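Local coordinates for protein CRISPR-associated endonuclease Cas12b (Alicyclobacillus acidoterrestris, PDB 5U31) that cleaves target DNA as an RNA-guided, metal-dependent type V CRISPR endonuclease, recognising a protospacer adjacent motif and cutting in its RuvC catalytic pocket, at residues 999-1004 with 1073-1078; 1028-1033 with 1040-1045; 1036-1041 with 1090-1095. The protein carries 3 engineered substitutions. All blocks are in the same frame, centred on the assembly; numbering follows the deposited sequence.

Contact 1 (999-1004 with 1073-1078); sequences RLRCDW and EKSVVL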
loop_
_atom_site.group_PDB
_atom_site.type_symbol
_atom_site.label_atom_id
_atom_site.label_comp_id
_atom_site.label_asym_id
_atom_site.label_seq_id
_atom_site.Cartn_x
_atom_site.Cartn_y
_atom_site.Cartn_z
ATOM N N ARG A 999 11.899 26.997 3.309
ATOM C CA ARG A 999 11.124 26.934 4.543
ATOM C C ARG A 999 12.040 26.625 5.720
ATOM O O ARG A 999 12.977 25.834 5.595
ATOM C CB ARG A 999 10.008 25.882 4.434
ATOM C CG ARG A 999 9.599 25.258 5.753
ATOM C CD ARG A 999 8.290 24.496 5.659
ATOM N NE ARG A 999 7.974 23.859 6.934
ATOM C CZ ARG A 999 6.782 23.373 7.255
ATOM N NH1 ARG A 999 5.776 23.456 6.394
ATOM N NH2 ARG A 999 6.592 22.807 8.440
ATOM N N LEU A 1000 11.762 27.250 6.867
ATOM C CA LEU A 1000 12.618 27.118 8.039
ATOM C C LEU A 1000 11.770 27.169 9.301
ATOM O O LEU A 1000 10.936 28.066 9.448
ATOM C CB LEU A 1000 13.669 28.233 8.063
ATOM C CG LEU A 1000 15.128 27.849 8.305
ATOM C CD1 LEU A 1000 15.504 26.644 7.480
ATOM C CD2 LEU A 1000 16.032 29.019 7.971
ATOM N N ARG A 1001 11.987 26.217 10.207
ATOM C CA ARG A 1001 11.340 26.212 11.514
ATOM C C ARG A 1001 12.262 26.852 12.539
ATOM O O ARG A 1001 13.446 26.514 12.611
ATOM C CB ARG A 1001 10.983 24.795 11.958
ATOM C CG ARG A 1001 9.514 24.489 11.843
ATOM C CD ARG A 1001 8.949 23.913 13.124
ATOM N NE ARG A 1001 7.534 24.240 13.242
ATOM C CZ ARG A 1001 6.563 23.625 12.572
ATOM N NH1 ARG A 1001 6.847 22.634 11.731
ATOM N NH2 ARG A 1001 5.304 24.006 12.744
ATOM N N CYS A 1002 11.714 27.763 13.338
ATOM C CA CYS A 1002 12.529 28.553 14.246
ATOM C C CYS A 1002 11.851 28.656 15.602
ATOM O O CYS A 1002 10.636 28.496 15.730
ATOM C CB CYS A 1002 12.794 29.947 13.673
ATOM S SG CYS A 1002 13.589 29.900 12.056
ATOM N N ASP A 1003 12.669 28.917 16.617
ATOM C CA ASP A 1003 12.210 29.155 17.975
ATOM C C ASP A 1003 12.821 30.456 18.471
ATOM O O ASP A 1003 13.959 30.791 18.132
ATOM C CB ASP A 1003 12.599 28.006 18.924
ATOM C CG ASP A 1003 12.164 26.639 18.412
ATOM O OD1 ASP A 1003 12.950 25.991 17.686
ATOM O OD2 ASP A 1003 11.042 26.205 18.747
ATOM N N TRP A 1004 12.056 31.191 19.275
ATOM C CA TRP A 1004 12.541 32.455 19.810
ATOM C C TRP A 1004 13.628 32.229 20.863
ATOM O O TRP A 1004 13.757 31.149 21.446
ATOM C CB TRP A 1004 11.393 33.255 20.424
ATOM C CG TRP A 1004 10.460 33.862 19.425
ATOM C CD1 TRP A 1004 9.244 33.380 19.037
ATOM C CD2 TRP A 1004 10.663 35.075 18.695
ATOM N NE1 TRP A 1004 8.677 34.220 18.108
ATOM C CE2 TRP A 1004 9.529 35.269 17.882
ATOM C CE3 TRP A 1004 11.695 36.017 18.651
ATOM C CZ2 TRP A 1004 9.400 36.364 17.033
ATOM C CZ3 TRP A 1004 11.564 37.104 17.810
ATOM C CH2 TRP A 1004 10.425 37.270 17.012
ATOM N N GLU A 1073 6.279 30.909 23.122
ATOM C CA GLU A 1073 6.644 29.516 23.354
ATOM C C GLU A 1073 6.487 28.623 22.132
ATOM O O GLU A 1073 7.170 27.599 22.046
ATOM C CB GLU A 1073 5.811 28.930 24.504
ATOM C CG GLU A 1073 6.033 29.619 25.841
ATOM C CD GLU A 1073 5.165 29.046 26.944
ATOM O OE1 GLU A 1073 4.215 28.300 26.626
ATOM O OE2 GLU A 1073 5.434 29.340 28.128
ATOM N N LYS A 1074 5.610 28.973 21.195
ATOM C CA LYS A 1074 5.435 28.189 19.984
ATOM C C LYS A 1074 6.507 28.540 18.955
ATOM O O LYS A 1074 7.103 29.621 18.982
ATOM C CB LYS A 1074 4.050 28.422 19.382
ATOM C CG LYS A 1074 2.904 27.860 20.200
ATOM C CD LYS A 1074 1.578 28.118 19.506
ATOM C CE LYS A 1074 0.446 27.380 20.192
ATOM N NZ LYS A 1074 -0.848 27.573 19.480
ATOM N N SER A 1075 6.740 27.607 18.035
ATOM C CA SER A 1075 7.715 27.821 16.980
ATOM C C SER A 1075 7.111 28.657 15.855
ATOM O O SER A 1075 5.892 28.790 15.721
ATOM C CB SER A 1075 8.225 26.485 16.430
ATOM O OG SER A 1075 7.186 25.752 15.805
ATOM N N VAL A 1076 7.992 29.228 15.038
ATOM C CA VAL A 1076 7.610 30.076 13.917
ATOM C C VAL A 1076 8.194 29.477 12.647
ATOM O O VAL A 1076 9.377 29.122 12.610
ATOM C CB VAL A 1076 8.098 31.524 14.109
ATOM C CG1 VAL A 1076 7.800 32.353 12.873
ATOM C CG2 VAL A 1076 7.453 32.141 15.343
ATOM N N VAL A 1077 7.367 29.357 11.614
ATOM C CA VAL A 1077 7.798 28.845 10.320
ATOM C C VAL A 1077 7.983 30.023 9.378
ATOM O O VAL A 1077 7.051 30.804 9.158
ATOM C CB VAL A 1077 6.794 27.835 9.750
ATOM C CG1 VAL A 1077 7.112 27.537 8.292
ATOM C CG2 VAL A 1077 6.824 26.564 10.571
ATOM N N LEU A 1078 9.185 30.148 8.823
ATOM C CA LEU A 1078 9.511 31.201 7.874
ATOM C C LEU A 1078 9.541 30.632 6.460
ATOM O O LEU A 1078 10.153 29.585 6.221
ATOM C CB LEU A 1078 10.859 31.839 8.213
ATOM C CG LEU A 1078 11.029 32.450 9.603
ATOM C CD1 LEU A 1078 12.365 33.147 9.706
ATOM C CD2 LEU A 1078 9.907 33.418 9.881
#

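Contact 2 (1028-1033 with 1040-1045); sequences NKVFYT and YERERG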
loop_
_atom_site.group_PDB
_atom_site.type_symbol
_atom_site.label_atom_id
_atom_site.label_comp_id
_atom_site.label_asym_id
_atom_site.label_seq_id
_atom_site.Cartn_x
_atom_site.Cartn_y
_atom_site.Cartn_z
ATOM N N ASN A 1028 25.144 29.139 12.124
ATOM C CA ASN A 1028 25.751 30.363 12.629
ATOM C C ASN A 1028 24.889 31.601 12.401
ATOM O O ASN A 1028 25.393 32.719 12.558
ATOM C CB ASN A 1028 27.126 30.566 11.982
ATOM C CG ASN A 1028 27.082 30.446 10.464
ATOM O OD1 ASN A 1028 26.300 29.672 9.911
ATOM N ND2 ASN A 1028 27.929 31.215 9.786
ATOM N N LYS A 1029 23.616 31.439 12.048
ATOM C CA LYS A 1029 22.782 32.553 11.623
ATOM C C LYS A 1029 21.492 32.589 12.432
ATOM O O LYS A 1029 21.028 31.572 12.954
ATOM C CB LYS A 1029 22.466 32.465 10.123
ATOM C CG LYS A 1029 23.688 32.186 9.258
ATOM C CD LYS A 1029 23.853 33.220 8.160
ATOM C CE LYS A 1029 22.710 33.146 7.165
ATOM N NZ LYS A 1029 22.871 34.140 6.071
ATOM N N VAL A 1030 20.908 33.785 12.514
ATOM C CA VAL A 1030 19.718 34.029 13.321
ATOM C C VAL A 1030 18.917 35.140 12.649
ATOM O O VAL A 1030 19.468 35.959 11.909
ATOM C CB VAL A 1030 20.121 34.371 14.777
ATOM C CG1 VAL A 1030 19.966 35.860 15.070
ATOM C CG2 VAL A 1030 19.350 33.510 15.768
ATOM N N PHE A 1031 17.604 35.158 12.890
ATOM C CA PHE A 1031 16.680 36.027 12.164
ATOM C C PHE A 1031 16.039 37.051 13.094
ATOM O O PHE A 1031 15.515 36.688 14.151
ATOM C CB PHE A 1031 15.579 35.214 11.481
ATOM C CG PHE A 1031 16.088 34.148 10.566
ATOM C CD1 PHE A 1031 16.392 34.436 9.250
ATOM C CD2 PHE A 1031 16.248 32.851 11.017
ATOM C CE1 PHE A 1031 16.854 33.453 8.406
ATOM C CE2 PHE A 1031 16.711 31.865 10.176
ATOM C CZ PHE A 1031 17.016 32.169 8.868
ATOM N N TYR A 1032 16.041 38.316 12.678
ATOM C CA TYR A 1032 15.468 39.407 13.455
ATOM C C TYR A 1032 14.341 40.082 12.679
ATOM O O TYR A 1032 14.157 39.863 11.479
ATOM C CB TYR A 1032 16.537 40.439 13.840
ATOM C CG TYR A 1032 17.049 41.273 12.685
ATOM C CD1 TYR A 1032 18.137 40.857 11.934
ATOM C CD2 TYR A 1032 16.450 42.483 12.353
ATOM C CE1 TYR A 1032 18.614 41.619 10.879
ATOM C CE2 TYR A 1032 16.915 43.246 11.299
ATOM C CZ TYR A 1032 17.999 42.810 10.566
ATOM O OH TYR A 1032 18.468 43.564 9.514
ATOM N N THR A 1033 13.589 40.927 13.385
ATOM C CA THR A 1033 12.413 41.573 12.822
ATOM C C THR A 1033 12.260 42.974 13.387
ATOM O O THR A 1033 12.807 43.312 14.440
ATOM C CB THR A 1033 11.124 40.800 13.118
ATOM O OG1 THR A 1033 11.446 39.525 13.678
ATOM C CG2 THR A 1033 10.323 40.600 11.859
ATOM N N TYR A 1040 14.979 38.923 8.706
ATOM C CA TYR A 1040 16.273 39.121 8.065
ATOM C C TYR A 1040 17.354 38.405 8.866
ATOM O O TYR A 1040 17.256 38.278 10.089
ATOM C CB TYR A 1040 16.619 40.612 7.947
ATOM C CG TYR A 1040 15.495 41.459 7.405
ATOM C CD1 TYR A 1040 15.337 41.642 6.043
ATOM C CD2 TYR A 1040 14.591 42.074 8.258
ATOM C CE1 TYR A 1040 14.310 42.411 5.542
ATOM C CE2 TYR A 1040 13.560 42.846 7.767
ATOM C CZ TYR A 1040 13.425 43.012 6.406
ATOM O OH TYR A 1040 12.401 43.784 5.902
ATOM N N GLU A 1041 18.400 37.960 8.171
ATOM C CA GLU A 1041 19.426 37.129 8.789
ATOM C C GLU A 1041 20.481 37.970 9.501
ATOM O O GLU A 1041 20.826 39.072 9.067
ATOM C CB GLU A 1041 20.115 36.248 7.743
ATOM C CG GLU A 1041 19.179 35.406 6.895
ATOM C CD GLU A 1041 19.892 34.733 5.734
ATOM O OE1 GLU A 1041 20.892 35.302 5.244
ATOM O OE2 GLU A 1041 19.462 33.634 5.318
ATOM N N ARG A 1042 20.995 37.427 10.600
ATOM C CA ARG A 1042 22.161 37.948 11.305
ATOM C C ARG A 1042 23.275 36.903 11.257
ATOM O O ARG A 1042 23.191 35.911 10.527
ATOM C CB ARG A 1042 21.809 38.334 12.744
ATOM C CG ARG A 1042 21.231 39.725 12.883
ATOM C CD ARG A 1042 21.718 40.427 14.146
ATOM N NE ARG A 1042 21.034 39.990 15.362
ATOM C CZ ARG A 1042 21.509 39.082 16.209
ATOM N NH1 ARG A 1042 20.815 38.756 17.292
ATOM N NH2 ARG A 1042 22.676 38.497 15.976
ATOM N N GLU A 1043 24.327 37.122 12.048
ATOM C CA GLU A 1043 25.522 36.282 11.997
ATOM C C GLU A 1043 26.097 36.058 13.399
ATOM O O GLU A 1043 27.251 36.363 13.685
ATOM C CB GLU A 1043 26.579 36.901 11.085
ATOM C CG GLU A 1043 26.204 36.930 9.617
ATOM C CD GLU A 1043 27.145 37.783 8.796
ATOM O OE1 GLU A 1043 28.059 38.399 9.384
ATOM O OE2 GLU A 1043 26.970 37.840 7.561
ATOM N N ARG A 1044 25.289 35.496 14.297
ATOM C CA ARG A 1044 25.774 35.208 15.645
ATOM C C ARG A 1044 25.393 33.835 16.183
ATOM O O ARG A 1044 25.992 33.407 17.175
ATOM C CB ARG A 1044 25.288 36.278 16.631
ATOM C CG ARG A 1044 25.829 37.671 16.350
ATOM C CD ARG A 1044 27.341 37.727 16.496
ATOM N NE ARG A 1044 27.934 38.643 15.526
ATOM C CZ ARG A 1044 28.121 39.941 15.737
ATOM N NH1 ARG A 1044 28.665 40.695 14.791
ATOM N NH2 ARG A 1044 27.769 40.486 16.895
ATOM N N GLY A 1045 24.438 33.126 15.587
ATOM C CA GLY A 1045 24.077 31.794 16.046
ATOM C C GLY A 1045 23.447 31.747 17.427
ATOM O O GLY A 1045 22.793 30.768 17.792
#

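Contact 3 (1036-1041 with 1090-1095); sequences GVTYYE and NWTRQK. With nucleotides of chain E.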
loop_
_atom_site.group_PDB
_atom_site.type_symbol
_atom_site.label_atom_id
_atom_site.label_comp_id
_atom_site.label_asym_id
_atom_site.label_seq_id
_atom_site.Cartn_x
_atom_site.Cartn_y
_atom_site.Cartn_z
ATOM N N GLY A 1036 7.418 41.715 12.812
ATOM C CA GLY A 1036 6.852 40.420 13.119
ATOM C C GLY A 1036 6.451 39.593 11.918
ATOM O O GLY A 1036 6.024 38.446 12.094
ATOM N N VAL A 1037 6.582 40.134 10.705
ATOM C CA VAL A 1037 6.178 39.447 9.488
ATOM C C VAL A 1037 7.366 39.136 8.587
ATOM O O VAL A 1037 7.455 38.035 8.034
ATOM C CB VAL A 1037 5.105 40.260 8.723
ATOM C CG1 VAL A 1037 5.586 41.675 8.456
ATOM C CG2 VAL A 1037 4.743 39.587 7.421
ATOM N N THR A 1038 8.306 40.070 8.446
ATOM C CA THR A 1038 9.411 39.945 7.502
ATOM C C THR A 1038 10.730 39.873 8.257
ATOM O O THR A 1038 11.137 40.847 8.898
ATOM C CB THR A 1038 9.422 41.116 6.524
ATOM O OG1 THR A 1038 8.201 41.116 5.776
ATOM C CG2 THR A 1038 10.603 41.003 5.580
ATOM N N TYR A 1039 11.415 38.739 8.141
ATOM C CA TYR A 1039 12.612 38.450 8.914
ATOM C C TYR A 1039 13.864 38.580 8.050
ATOM O O TYR A 1039 13.825 38.392 6.829
ATOM C CB TYR A 1039 12.517 37.048 9.531
ATOM C CG TYR A 1039 11.440 36.955 10.596
ATOM C CD1 TYR A 1039 11.766 36.901 11.945
ATOM C CD2 TYR A 1039 10.092 36.962 10.253
ATOM C CE1 TYR A 1039 10.781 36.830 12.919
ATOM C CE2 TYR A 1039 9.103 36.900 11.220
ATOM C CZ TYR A 1039 9.454 36.836 12.551
ATOM O OH TYR A 1039 8.477 36.773 13.519
ATOM N N TYR A 1040 14.979 38.923 8.706
ATOM C CA TYR A 1040 16.273 39.121 8.065
ATOM C C TYR A 1040 17.354 38.405 8.866
ATOM O O TYR A 1040 17.256 38.278 10.089
ATOM C CB TYR A 1040 16.619 40.612 7.947
ATOM C CG TYR A 1040 15.495 41.459 7.405
ATOM C CD1 TYR A 1040 15.337 41.642 6.043
ATOM C CD2 TYR A 1040 14.591 42.074 8.258
ATOM C CE1 TYR A 1040 14.310 42.411 5.542
ATOM C CE2 TYR A 1040 13.560 42.846 7.767
ATOM C CZ TYR A 1040 13.425 43.012 6.406
ATOM O OH TYR A 1040 12.401 43.784 5.902
ATOM N N GLU A 1041 18.400 37.960 8.171
ATOM C CA GLU A 1041 19.426 37.129 8.789
ATOM C C GLU A 1041 20.481 37.970 9.501
ATOM O O GLU A 1041 20.826 39.072 9.067
ATOM C CB GLU A 1041 20.115 36.248 7.743
ATOM C CG GLU A 1041 19.179 35.406 6.895
ATOM C CD GLU A 1041 19.892 34.733 5.734
ATOM O OE1 GLU A 1041 20.892 35.302 5.244
ATOM O OE2 GLU A 1041 19.462 33.634 5.318
ATOM N N ASN A 1090 12.137 37.970 0.794
ATOM C CA ASN A 1090 12.580 37.976 2.178
ATOM C C ASN A 1090 11.878 36.871 2.964
ATOM O O ASN A 1090 10.803 36.396 2.590
ATOM C CB ASN A 1090 12.308 39.330 2.835
ATOM C CG ASN A 1090 13.243 40.421 2.351
ATOM O OD1 ASN A 1090 14.450 40.370 2.590
ATOM N ND2 ASN A 1090 12.684 41.430 1.688
ATOM N N TRP A 1091 12.505 36.463 4.066
ATOM C CA TRP A 1091 11.902 35.471 4.949
ATOM C C TRP A 1091 10.642 36.044 5.582
ATOM O O TRP A 1091 10.690 37.087 6.241
ATOM C CB TRP A 1091 12.891 35.040 6.026
ATOM C CG TRP A 1091 13.964 34.160 5.516
ATOM C CD1 TRP A 1091 15.243 34.515 5.221
ATOM C CD2 TRP A 1091 13.854 32.764 5.222
ATOM N NE1 TRP A 1091 15.942 33.424 4.768
ATOM C CE2 TRP A 1091 15.110 32.336 4.761
ATOM C CE3 TRP A 1091 12.814 31.834 5.308
ATOM C CZ2 TRP A 1091 15.356 31.020 4.387
ATOM C CZ3 TRP A 1091 13.057 30.531 4.939
ATOM C CH2 TRP A 1091 14.318 30.134 4.482
ATOM N N THR A 1092 9.520 35.362 5.383
ATOM C CA THR A 1092 8.223 35.831 5.837
ATOM C C THR A 1092 7.567 34.741 6.670
ATOM O O THR A 1092 7.762 33.549 6.420
ATOM C CB THR A 1092 7.316 36.215 4.642
ATOM O OG1 THR A 1092 8.010 37.129 3.785
ATOM C CG2 THR A 1092 6.030 36.869 5.115
ATOM N N ARG A 1093 6.810 35.158 7.681
ATOM C CA ARG A 1093 6.033 34.208 8.461
ATOM C C ARG A 1093 5.059 33.471 7.556
ATOM O O ARG A 1093 4.488 34.055 6.633
ATOM C CB ARG A 1093 5.273 34.922 9.574
ATOM C CG ARG A 1093 5.539 34.370 10.959
ATOM C CD ARG A 1093 4.247 34.189 11.729
ATOM N NE ARG A 1093 3.360 35.339 11.590
ATOM C CZ ARG A 1093 3.417 36.423 12.357
ATOM N NH1 ARG A 1093 2.568 37.424 12.161
ATOM N NH2 ARG A 1093 4.329 36.506 13.318
ATOM N N GLN A 1094 4.868 32.180 7.833
ATOM C CA GLN A 1094 4.113 31.325 6.922
ATOM C C GLN A 1094 2.708 31.859 6.678
ATOM O O GLN A 1094 2.223 31.850 5.540
ATOM C CB GLN A 1094 4.055 29.906 7.475
ATOM C CG GLN A 1094 3.148 28.971 6.713
ATOM C CD GLN A 1094 3.192 27.568 7.270
ATOM O OE1 GLN A 1094 3.735 27.339 8.351
ATOM N NE2 GLN A 1094 2.625 26.615 6.532
ATOM N N LYS A 1095 2.041 32.334 7.732
ATOM C CA LYS A 1095 0.661 32.792 7.600
ATOM C C LYS A 1095 0.558 33.944 6.609
ATOM O O LYS A 1095 -0.167 33.863 5.609
ATOM C CB LYS A 1095 0.116 33.201 8.970
ATOM C CG LYS A 1095 -1.319 33.711 8.947
ATOM C CD LYS A 1095 -1.721 34.284 10.302
ATOM C CE LYS A 1095 -3.176 34.721 10.313
ATOM N NZ LYS A 1095 -4.091 33.596 9.967
ATOM P P DG E 2 -3.801 24.250 5.546
ATOM O OP1 DG E 2 -4.437 23.328 6.512
ATOM O OP2 DG E 2 -2.889 25.301 6.047
ATOM O "O5'" DG E 2 -3.029 23.349 4.457
ATOM C "C5'" DG E 2 -2.565 23.923 3.223
ATOM C "C4'" DG E 2 -1.102 23.604 2.970
ATOM O "O4'" DG E 2 -0.486 24.701 2.267
ATOM C "C3'" DG E 2 -0.262 23.467 4.215
ATOM O "O3'" DG E 2 0.925 22.779 3.909
ATOM C "C2'" DG E 2 0.019 24.925 4.578
ATOM C "C1'" DG E 2 0.015 25.632 3.212
ATOM N N9 DG E 2 -0.832 26.831 3.153
ATOM C C8 DG E 2 -1.568 27.250 2.070
ATOM N N7 DG E 2 -2.234 28.349 2.282
ATOM C C5 DG E 2 -1.928 28.692 3.594
ATOM C C6 DG E 2 -2.363 29.795 4.375
ATOM O O6 DG E 2 -3.130 30.716 4.047
ATOM N N1 DG E 2 -1.813 29.771 5.654
ATOM C C2 DG E 2 -0.954 28.807 6.122
ATOM N N2 DG E 2 -0.528 28.953 7.386
ATOM N N3 DG E 2 -0.535 27.770 5.404
ATOM C C4 DG E 2 -1.062 27.772 4.150
#

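Contact 1 (999-1004 with 1073-1078)
Val1077 offers one methyl to each of two arginine guanidinium groups, Arg999 and Arg1001. With CG1 anti to its backbone N (chi1 168°), CG2 falls beside that nitrogen and meets Arg1001. The Val1077 CG2 methyl sits 3.5 Å above the plane of the Arg1001 guanidinium, over its centre, whereas Val1077 CG1 lies above the Arg999 guanidinium nearer its rim, 4.0 Å from Arg999 NE. At its edge the Arg1001 group also has a polar partner: NE donates to Ser1075 OG at 3.0 Å with an N-H...O angle of 150°, the hydroxyl tilted somewhat from the guanidinium plane.

Beneath these side chains run two neighbouring antiparallel strands inside the Nuc-II sheet. Leu1000 with Leu1078 and Cys1002 with Val1076 are hydrogen-bonded pairs, for which Leu1078 N to Leu1000 O (2.8 Å) and Val1076 N to Cys1002 O (2.8 Å) are the straighter bonds; Arg1001 and Val1077 form the non-hydrogen-bonded pair between them.

Leu1000, Cys1002, Val1076 and Leu1078 point to the other face of the sheet. There Cys1002 SG approaches Leu1078 CD1 at 4.2 Å, and Phe1031 packs on Leu1000, Cys1002 and Leu1078. Farther along, the Trp1004 indole crosses Val1076 obliquely, bringing NE1 to 3.7 Å from Val1076 CG2. Asp1003 rests OD2 near Ser1075 CB, while its OD1 forms a salt bridge with Arg1016 NE.

Contact 2 (1028-1033 with 1040-1045)
Tyr1040 O accepts a hydrogen bond from Tyr1032 N at 2.9 Å with an N-H...O angle of 160°, and Phe1031 CA also approaches this oxygen, in a CA-H...O contact. The return bond, Tyr1040 N to Tyr1032 O at 3.0 Å, completes the hydrogen-bonded pair of a beta hairpin on the surface of the Nuc-II domain; Phe1031 and Glu1041 are its adjoining non-hydrogen-bonded pair.

The first torsion of Tyr1032 (chi1 71°) sets CG between the backbone N and the carbonyl carbon. Tyr1040 CB lies over one face of the Tyr1032 ring as a CH-pi donor, 4.0 Å from the ring centroid, while the two tyrosine ring planes are inclined at 39°, an oblique pairing.

On the other face, Phe1031 and Glu1041 run side by side in the same direction, Glu1041 CG against Phe1031 CE1. The ring of Phe1031 also meets Trp1091 edge-to-face. Glu1041 OE1 forms a salt bridge with Lys1029 NZ, whose chain bends at chi2 and chi3; the modelled separation is too short to be taken literally at this resolution.

Arg1042 directs NE to a salt bridge with Glu1010, and its guanidinium receives Val1030 CG1 over one face, 3.6 Å above the plane and displaced toward the rim, with Arg1042 NH1 3.7 Å from that methyl.

Contact 3 (1036-1041 with 1090-1095)
Val1037 has CG1 between its backbone N and carbonyl carbon (chi1 54°), which leaves CG2 anti to the N; Thr1092 holds its CG2 anti to the N as well, OG1 being beside the N (chi1 -52°). The two side chains lie side by side, pointing the same way, with CG2 of Val1037 3.8 Å from CG2 of Thr1092. They belong to adjacent antiparallel strands of the Nuc-II sheet, the second of which runs straight into helix 1094-1113 with Arg1093 at its N-cap position.

Two backbone bonds join the strands: Tyr1039 N to Trp1091 O, and Arg1093 N to Val1037 O at 3.0 Å. Between them Thr1038 faces Thr1092 as a non-hydrogen-bonded pair, and both hydroxyls are bonded to Asn1087 ND2. Thr1092 OG1 also donates to Asn1090 O at 3.1 Å, from above the carbonyl plane. Thr1038 CG2 meets Asn1090 CB at 3.6 Å.

Tyr1039 and Trp1091 pack CB to CB at 4.1 Å, close to Leu1078. Arg1093 spends NH1 on a salt bridge with Glu1096; Gly1036 O lies over a face of its guanidinium, badly angled for bonding. Past the strand end, Gln1094 NE2 comes within 3.5 Å of N3 of DG2 of DNA chain E.

In the fold
Following the chain, strand 999-1006 comes first; its partner 1076-1079 follows much later. After strand 1011-1015 and helix 1019-1026, contact 2 closes the short hairpin loop between 1033 and 1040. Contact 1 closes when strand 1076-1079 returns to 999-1004, so contact 2 is nested within its loop; residues 1046-1071 of that loop are not modelled. Contact 3 begins inside the loop, at 1036-1041, and ends beyond it at 1090-1095, crossing contact 1. They supply three of the five strand pairings of one antiparallel sheet, ordered 1011-1015, 999-1006, 1076-1079, 1091-1093, 1038-1041, 1031-1032. Contacts 2 and 3 share strand 1038-1041; a probable hydrogen bond from Gln1094 N to Val1077 O joins contacts 1 and 3.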